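Local coordinates for protein NAD(P)H dehydrogenase (quinone) (Deinococcus radiodurans, PDB 1YDG) that catalyses the reduction of quinones to quinols by NADH or NADPH, using one bound FMN per monomer of a homotetramer, at residues B[15-20]-B[53-58]. Numbering follows the deposited sequence.
With SO4 (sulfate ion), chain J.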
ATOM      1  N   SER B  15      13.902   8.160 -16.337  1.00 13.98           N
ATOM      2  CA  SER B  15      13.405   7.591 -17.586  1.00 14.69           C
ATOM      3  C   SER B  15      14.496   6.722 -18.216  1.00 14.99           C
ATOM      4  O   SER B  15      15.630   7.191 -18.411  1.00 15.00           O
ATOM      5  CB  SER B  15      12.987   8.707 -18.555  1.00 14.86           C
ATOM      6  OG  SER B  15      12.381   8.155 -19.718  1.00 16.81           O
ATOM      7  N   SER B  16      14.173   5.457 -18.517  1.00 14.80           N
ATOM      8  CA  SER B  16      15.058   4.636 -19.326  1.00 15.30           C
ATOM      9  C   SER B  16      14.810   4.904 -20.810  1.00 15.17           C
ATOM     10  O   SER B  16      15.712   5.292 -21.547  1.00 14.80           O
ATOM     11  CB  SER B  16      14.837   3.146 -19.070  1.00 15.36           C
ATOM     12  OG  SER B  16      15.099   2.797 -17.736  1.00 18.21           O
ATOM     13  N   THR B  17      13.577   4.666 -21.244  1.00 15.58           N
ATOM     14  CA  THR B  17      13.267   4.568 -22.670  1.00 15.85           C
ATOM     15  C   THR B  17      12.487   5.751 -23.232  1.00 15.96           C
ATOM     16  O   THR B  17      11.932   5.666 -24.327  1.00 15.76           O
ATOM     17  CB  THR B  17      12.558   3.225 -22.971  1.00 16.37           C
ATOM     18  OG1 THR B  17      11.471   3.006 -22.051  1.00 16.51           O
ATOM     19  CG2 THR B  17      13.549   2.068 -22.839  1.00 17.06           C
ATOM     20  N   GLY B  18      12.456   6.867 -22.503  1.00 16.08           N
ATOM     21  CA  GLY B  18      11.842   8.104 -22.996  1.00 15.68           C
ATOM     22  C   GLY B  18      10.419   8.464 -22.568  1.00 15.55           C
ATOM     23  O   GLY B  18      10.007   9.611 -22.734  1.00 16.20           O
ATOM     24  N   THR B  19       9.660   7.535 -22.002  1.00 15.16           N
ATOM     25  CA  THR B  19       8.282   7.860 -21.638  1.00 15.24           C
ATOM     26  C   THR B  19       8.230   8.878 -20.491  1.00 15.05           C
ATOM     27  O   THR B  19       7.520   9.868 -20.581  1.00 14.43           O
ATOM     28  CB  THR B  19       7.450   6.603 -21.313  1.00 15.20           C
ATOM     29  OG1 THR B  19       7.437   5.751 -22.454  1.00 16.76           O
ATOM     30  CG2 THR B  19       5.987   6.959 -20.947  1.00 15.51           C
ATOM     31  N   GLY B  20       9.001   8.645 -19.427  1.00 15.36           N
ATOM     32  CA  GLY B  20       9.058   9.596 -18.316  1.00 15.22           C
ATOM     33  C   GLY B  20       9.596  10.963 -18.698  1.00 15.43           C
ATOM     34  O   GLY B  20       9.173  11.971 -18.149  1.00 15.57           O
ATOM     35  N   ASP B  53      23.520  -0.558 -23.374  1.00 18.95           N
ATOM     36  CA  ASP B  53      23.861  -0.983 -24.741  1.00 18.61           C
ATOM     37  C   ASP B  53      22.963  -2.083 -25.343  1.00 18.29           C
ATOM     38  O   ASP B  53      23.037  -2.358 -26.533  1.00 17.58           O
ATOM     39  CB  ASP B  53      25.287  -1.499 -24.749  1.00 19.26           C
ATOM     40  CG  ASP B  53      26.320  -0.398 -24.766  1.00 20.09           C
ATOM     41  OD1 ASP B  53      25.979   0.805 -24.879  1.00 20.54           O
ATOM     42  OD2 ASP B  53      27.500  -0.762 -24.664  1.00 22.52           O
ATOM     43  N   GLY B  54      22.135  -2.720 -24.523  1.00 17.92           N
ATOM     44  CA  GLY B  54      21.224  -3.761 -24.998  1.00 17.84           C
ATOM     45  C   GLY B  54      19.926  -3.269 -25.614  1.00 17.58           C
ATOM     46  O   GLY B  54      19.206  -4.055 -26.222  1.00 18.16           O
ATOM     47  N   GLN B  55      19.610  -1.981 -25.458  1.00 17.57           N
ATOM     48  CA  GLN B  55      18.327  -1.443 -25.898  1.00 17.44           C
ATOM     49  C   GLN B  55      18.475  -0.100 -26.611  1.00 17.46           C
ATOM     50  O   GLN B  55      18.966   0.879 -26.024  1.00 17.43           O
ATOM     51  CB  GLN B  55      17.395  -1.254 -24.702  1.00 17.54           C
ATOM     52  CG  GLN B  55      17.055  -2.494 -23.934  1.00 18.64           C
ATOM     53  CD  GLN B  55      16.180  -2.200 -22.727  1.00 18.78           C
ATOM     54  OE1 GLN B  55      15.257  -1.380 -22.790  1.00 22.23           O
ATOM     55  NE2 GLN B  55      16.458  -2.876 -21.630  1.00 19.99           N
ATOM     56  N   ASP B  56      18.009  -0.048 -27.855  1.00 17.32           N
ATOM     57  CA  ASP B  56      18.048   1.169 -28.654  1.00 17.11           C
ATOM     58  C   ASP B  56      17.369   2.369 -27.997  1.00 16.43           C
ATOM     59  O   ASP B  56      17.910   3.462 -28.008  1.00 16.75           O
ATOM     60  CB  ASP B  56      17.364   0.934 -30.002  1.00 17.65           C
ATOM     61  CG  ASP B  56      17.227   2.211 -30.810  1.00 19.07           C
ATOM     62  OD1 ASP B  56      16.106   2.460 -31.325  1.00 23.19           O
ATOM     63  OD2 ASP B  56      18.241   2.952 -30.909  1.00 20.76           O
ATOM     64  N   ALA B  57      16.166   2.181 -27.466  1.00 16.56           N
ATOM     65  CA  ALA B  57      15.406   3.327 -26.940  1.00 16.25           C
ATOM     66  C   ALA B  57      16.041   3.852 -25.669  1.00 15.86           C
ATOM     67  O   ALA B  57      15.902   5.024 -25.370  1.00 15.47           O
ATOM     68  CB  ALA B  57      13.929   2.974 -26.719  1.00 16.60           C
ATOM     69  N   TRP B  58      16.762   2.990 -24.944  1.00 15.74           N
ATOM     70  CA  TRP B  58      17.487   3.395 -23.735  1.00 15.49           C
ATOM     71  C   TRP B  58      18.718   4.229 -24.082  1.00 15.80           C
ATOM     72  O   TRP B  58      18.884   5.339 -23.576  1.00 15.41           O
ATOM     73  CB  TRP B  58      17.880   2.173 -22.906  1.00 14.65           C
ATOM     74  CG  TRP B  58      18.223   2.461 -21.458  1.00 14.15           C
ATOM     75  CD1 TRP B  58      18.479   3.683 -20.879  1.00 13.36           C
ATOM     76  CD2 TRP B  58      18.388   1.491 -20.418  1.00 12.92           C
ATOM     77  NE1 TRP B  58      18.757   3.522 -19.543  1.00 12.18           N
ATOM     78  CE2 TRP B  58      18.723   2.192 -19.233  1.00 11.93           C
ATOM     79  CE3 TRP B  58      18.303   0.100 -20.374  1.00 13.67           C
ATOM     80  CZ2 TRP B  58      18.955   1.543 -18.014  1.00 13.56           C
ATOM     81  CZ3 TRP B  58      18.521  -0.548 -19.149  1.00 14.33           C
ATOM     82  CH2 TRP B  58      18.849   0.178 -17.991  1.00 13.78           C
TER
HETATM   83  S   SO4 J1303      10.452   5.062 -19.448  1.00 15.25           S
HETATM   84  O1  SO4 J1303      10.338   5.086 -20.907  1.00 17.63           O
HETATM   85  O2  SO4 J1303       9.284   4.430 -18.871  1.00 15.47           O
HETATM   86  O3  SO4 J1303      11.665   4.314 -19.118  1.00 15.48           O
HETATM   87  O4  SO4 J1303      10.510   6.427 -18.941  1.00 14.55           O
HETATM   88  O   HOH W   1      14.086   6.513 -26.776  1.00 25.83           O
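W58 offers one face of its indole to S16, whose CB lies over the five-membered ring, 3.9 Å from its centroid and 6° off the normal, as a CH-pi contact. CG of W58 is anti to its backbone N (chi1 -161°), beside the carbonyl carbon. The backbone joins in: S16 O receives a CA-H...O contact from W58 CA at 3.4 Å, and W58 CD1 lies 3.3 Å from the same oxygen. No direct hydrogen bond links the two segments; the polar ends are held from elsewhere, W58 NE1 by E45 OE2 and S16 OG by Y14 OH. Further out, T17 CB meets A57 CB at 4.0 Å, and T17 CG2 touches Q55 OE1. A water donates to A57 O and, weakly, to T17 O. An alanine in place of W58 would probably leave S16 CB without its ring cover and E45 without the indole N-H, opening a gap beside the loop.

On its other side the loop wraps a sulfate, probably from the crystallisation liquor. T17 OG1 donates to SO4 O1 at 2.6 Å, S15 OG to SO4 O4, and the backbone N-H groups of S16, T17, T19 and G20 complete the grip; those of T19 and G20 belong to the first turn of helix 19-33, whose dipole would probably favour an anion. Residues 15-20 bind FMN, and the ion is consistent with the place of its phosphate, as in flavodoxins. Packing thus joins the phosphate loop between strand 8-13 and helix 19-33 to the start of helix 56-64, where Q55 is the N-cap, while W58 also rests on V51 and I52 of helix 49-52.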